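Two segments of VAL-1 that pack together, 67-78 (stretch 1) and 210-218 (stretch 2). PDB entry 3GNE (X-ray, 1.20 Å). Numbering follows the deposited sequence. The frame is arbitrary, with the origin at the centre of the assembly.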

# COMPACT_ATOMS: atom_id res chain seq x y z
N GLY A 67 2.92 1.48 18.59
CA GLY A 67 1.50 1.12 18.63
C GLY A 67 1.14 0.11 17.52
O GLY A 67 0.00 -0.36 17.45
N LEU A 68 2.13 -0.18 16.64
CA LEU A 68 1.83 -1.19 15.60
C LEU A 68 1.50 -2.54 16.19
O LEU A 68 2.29 -3.12 16.95
CB LEU A 68 3.09 -1.29 14.69
CG LEU A 68 3.10 -2.56 13.78
CD1 LEU A 68 2.06 -2.54 12.72
CD2 LEU A 68 4.45 -2.68 13.10
N ASN A 69 0.31 -3.04 15.94
CA ASN A 69 -0.09 -4.38 16.37
C ASN A 69 0.45 -5.32 15.32
O ASN A 69 -0.03 -5.27 14.18
CB ASN A 69 -1.61 -4.42 16.45
CG ASN A 69 -2.12 -5.74 16.92
OD1 ASN A 69 -1.52 -6.76 16.63
ND2 ASN A 69 -3.24 -5.70 17.64
N LYS A 70 1.42 -6.15 15.65
CA LYS A 70 2.08 -6.97 14.61
C LYS A 70 1.16 -8.07 14.13
O LYS A 70 1.50 -8.67 13.12
CB LYS A 70 3.36 -7.55 15.18
CG LYS A 70 4.36 -6.40 15.55
CD LYS A 70 5.53 -7.05 16.27
CE LYS A 70 6.70 -6.12 16.35
NZ LYS A 70 7.28 -5.92 17.67
N ASN A 71 0.07 -8.34 14.85
CA ASN A 71 -0.83 -9.38 14.37
C ASN A 71 -1.98 -8.85 13.52
O ASN A 71 -2.57 -9.64 12.76
CB ASN A 71 -1.40 -10.17 15.57
CG ASN A 71 -0.24 -11.00 16.14
OD1 ASN A 71 0.26 -10.82 17.23
ND2 ASN A 71 0.26 -11.91 15.31
N ALA A 72 -2.32 -7.58 13.61
CA ALA A 72 -3.45 -7.08 12.78
C ALA A 72 -3.41 -5.58 12.84
O ALA A 72 -3.41 -5.01 13.94
CB ALA A 72 -4.78 -7.62 13.34
N ILE A 73 -3.38 -4.93 11.67
CA ILE A 73 -3.35 -3.49 11.66
C ILE A 73 -3.94 -2.97 10.36
O ILE A 73 -3.89 -3.69 9.34
CB ILE A 73 -1.88 -3.02 11.84
CG1 ILE A 73 -1.78 -1.62 12.41
CG2 ILE A 73 -1.09 -3.13 10.53
CD1 ILE A 73 -2.31 -1.49 13.82
N THR A 74 -4.40 -1.73 10.40
CA THR A 74 -4.90 -1.06 9.20
C THR A 74 -4.12 0.24 9.01
O THR A 74 -3.78 0.92 9.98
CB THR A 74 -6.40 -0.82 9.39
OG1 THR A 74 -6.99 -2.15 9.36
CG2 THR A 74 -6.97 0.03 8.27
N PHE A 75 -3.83 0.55 7.75
CA PHE A 75 -3.30 1.86 7.42
C PHE A 75 -4.29 2.53 6.47
O PHE A 75 -5.00 1.85 5.68
CB PHE A 75 -1.91 1.76 6.76
CG PHE A 75 -0.86 1.48 7.85
CD1 PHE A 75 -0.33 2.54 8.56
CD2 PHE A 75 -0.46 0.18 8.13
CE1 PHE A 75 0.58 2.33 9.60
CE2 PHE A 75 0.47 -0.07 9.14
CZ PHE A 75 1.00 1.02 9.80
N ALA A 76 -4.35 3.84 6.58
CA ALA A 76 -5.36 4.59 5.82
C ALA A 76 -4.76 5.92 5.37
O ALA A 76 -3.82 6.43 6.00
CB ALA A 76 -6.59 4.83 6.68
N TRP A 77 -5.27 6.46 4.29
CA TRP A 77 -4.80 7.75 3.77
C TRP A 77 -5.89 8.28 2.85
O TRP A 77 -6.83 7.53 2.51
CB TRP A 77 -3.47 7.66 3.00
CG TRP A 77 -3.49 6.62 1.92
CD1 TRP A 77 -3.85 6.80 0.61
CD2 TRP A 77 -3.17 5.23 2.04
NE1 TRP A 77 -3.76 5.60 -0.10
CE2 TRP A 77 -3.35 4.62 0.77
CE3 TRP A 77 -2.73 4.42 3.13
CZ2 TRP A 77 -3.11 3.26 0.53
CZ3 TRP A 77 -2.50 3.07 2.87
CH2 TRP A 77 -2.69 2.50 1.62
N GLU A 78 -5.75 9.53 2.47
CA GLU A 78 -6.69 10.12 1.51
C GLU A 78 -5.93 10.62 0.32
O GLU A 78 -4.78 11.08 0.46
CB GLU A 78 -7.46 11.30 2.15
CG GLU A 78 -8.24 10.74 3.38
CD GLU A 78 -8.92 11.87 4.12
OE1 GLU A 78 -9.16 12.93 3.54
OE2 GLU A 78 -9.28 11.72 5.30
N LEU A 210 7.33 -14.29 12.32
CA LEU A 210 7.28 -13.42 11.13
C LEU A 210 5.92 -12.76 11.09
O LEU A 210 4.94 -13.43 10.73
CB LEU A 210 7.50 -14.30 9.92
CG LEU A 210 8.92 -14.90 9.80
CD1 LEU A 210 8.95 -15.99 8.71
CD2 LEU A 210 10.00 -13.85 9.58
N LEU A 211 5.81 -11.51 11.51
CA LEU A 211 4.53 -10.85 11.69
C LEU A 211 4.58 -9.56 10.90
O LEU A 211 5.55 -9.29 10.15
CB LEU A 211 4.30 -10.61 13.19
CG LEU A 211 4.36 -11.86 14.07
CD1 LEU A 211 4.32 -11.41 15.51
CD2 LEU A 211 3.19 -12.79 13.71
N ILE A 212 3.53 -8.74 11.06
CA ILE A 212 3.58 -7.45 10.34
C ILE A 212 4.78 -6.64 10.81
O ILE A 212 4.96 -6.52 12.04
CB ILE A 212 2.26 -6.73 10.57
CG1 ILE A 212 1.10 -7.53 9.99
CG2 ILE A 212 2.34 -5.33 9.97
CD1 ILE A 212 -0.29 -7.13 10.44
N SER A 213 5.57 -6.16 9.87
CA SER A 213 6.86 -5.53 10.28
C SER A 213 6.97 -4.11 9.88
O SER A 213 7.75 -3.42 10.52
CB SER A 213 8.01 -6.37 9.73
OG SER A 213 7.93 -6.48 8.32
N ARG A 214 6.26 -3.60 8.86
CA ARG A 214 6.35 -2.17 8.58
C ARG A 214 5.21 -1.72 7.69
O ARG A 214 4.57 -2.53 7.01
CB ARG A 214 7.66 -1.74 7.86
CG ARG A 214 7.76 -2.21 6.40
CD ARG A 214 9.08 -1.70 5.81
NE ARG A 214 9.24 -1.84 4.36
CZ ARG A 214 9.63 -2.94 3.72
NH1 ARG A 214 9.86 -4.06 4.45
NH2 ARG A 214 9.75 -2.90 2.41
N PHE A 215 4.96 -0.42 7.70
CA PHE A 215 4.24 0.26 6.64
C PHE A 215 5.23 0.72 5.59
O PHE A 215 6.27 1.29 5.93
CB PHE A 215 3.53 1.49 7.22
CG PHE A 215 2.69 2.27 6.20
CD1 PHE A 215 1.60 1.66 5.57
CD2 PHE A 215 3.04 3.60 5.93
CE1 PHE A 215 0.82 2.40 4.66
CE2 PHE A 215 2.22 4.31 5.05
CZ PHE A 215 1.12 3.73 4.43
N ASP A 216 4.92 0.42 4.33
CA ASP A 216 5.79 0.83 3.26
C ASP A 216 4.96 1.64 2.28
O ASP A 216 4.01 1.16 1.68
CB ASP A 216 6.33 -0.42 2.55
CG ASP A 216 7.50 -0.03 1.65
OD1 ASP A 216 8.64 0.08 2.15
OD2 ASP A 216 7.32 0.23 0.46
N TRP A 217 5.32 2.90 2.13
CA TRP A 217 4.70 3.82 1.20
C TRP A 217 5.60 3.94 -0.01
O TRP A 217 6.77 4.24 0.12
CB TRP A 217 4.53 5.22 1.83
CG TRP A 217 3.80 6.06 0.81
CD1 TRP A 217 4.31 7.05 0.02
CD2 TRP A 217 2.40 5.95 0.51
NE1 TRP A 217 3.32 7.55 -0.76
CE2 TRP A 217 2.12 6.92 -0.49
CE3 TRP A 217 1.37 5.17 0.99
CZ2 TRP A 217 0.84 7.11 -1.03
CZ3 TRP A 217 0.08 5.35 0.46
CH2 TRP A 217 -0.15 6.30 -0.52
N ASN A 218 5.11 3.70 -1.21
CA ASN A 218 5.95 3.90 -2.39
C ASN A 218 5.03 4.02 -3.58
O ASN A 218 4.53 3.05 -4.11
CB ASN A 218 6.91 2.72 -2.55
CG ASN A 218 7.99 3.06 -3.55
OD1 ASN A 218 7.91 4.02 -4.29
ND2 ASN A 218 9.02 2.25 -3.55

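Stretch 2 enters the contact through Leu211, since Leu210 lies beyond reach of stretch 1. The Leu211 side chain points toward the loop that precedes strand 72-78 and lies against its polar residues: CB is 3.4 Å from Lys70 O and 3.8 Å from Lys70 CB, and CD2 is 3.5 Å from Asn71 ND2. A branched aliphatic chain suits this place because it can cover the backbone and the aliphatic root of Lys70, whose end leads away.

Ile212 has the largest area covered by the other stretch, 114 Å². Ile212 N donates a hydrogen bond to Lys70 O, 2.9 Å away with an angle of 153° at the hydrogen, the sole hydrogen bond across the stretches. Here the two backbones come close, with Lys70 CA and Ile212 CA 4.6 Å apart. Ile suits the place because its two branches spread over several neighbours: Ile212 CG2 lies 3.9 Å from Leu68 CD1, Ile212 CD1 lies 3.8 Å from Ala72 N, and both lie 4.1 Å from Ile73 CG2. The loop it packs against is braced from within, for Asn69 OD1 accepts hydrogen bonds from Asn71 N at 2.9 Å and Ala72 N at 3.2 Å.

Ser213 and Arg214 turn their CA-to-CB bonds away, where polar groups can be satisfied without intruding on the apolar contact. Ser213 OG is hydrogen-bonded elsewhere in the structure, and Arg214 NE forms a salt bridge with Asp216 OD1 at 3.0 Å.

The two strands run nearly parallel, their directions 10° apart, but their axes approach no closer than 8.9 Å. Large side chains span that gap. Phe215 points toward Phe75 and stacks on it with an offset, the centroids 4.4 Å apart and the planes at 24°; CD1 of Phe215 comes within 3.4 Å of CG of Phe75. The offset also leaves Phe215 CB over the face of the Phe75 ring, 3.8 Å from its centroid, in a CH-pi contact. A flat ring thus presents its face to one partner and its edge to another, for Phe215 CE1 lies 3.8 Å from Trp77 CZ3.

Asp216 is out of reach of stretch 1, but Trp217 returns to the contact. Its CA-to-CB bond points sideways, yet the long indole comes nearer and directs its edge at the face of Trp77. CZ3 of Trp217 is 3.5 Å from CE2 of Trp77, and the planes meet at 78°, which sets ring hydrogens against the pi cloud. Asn218 lies beyond the contact.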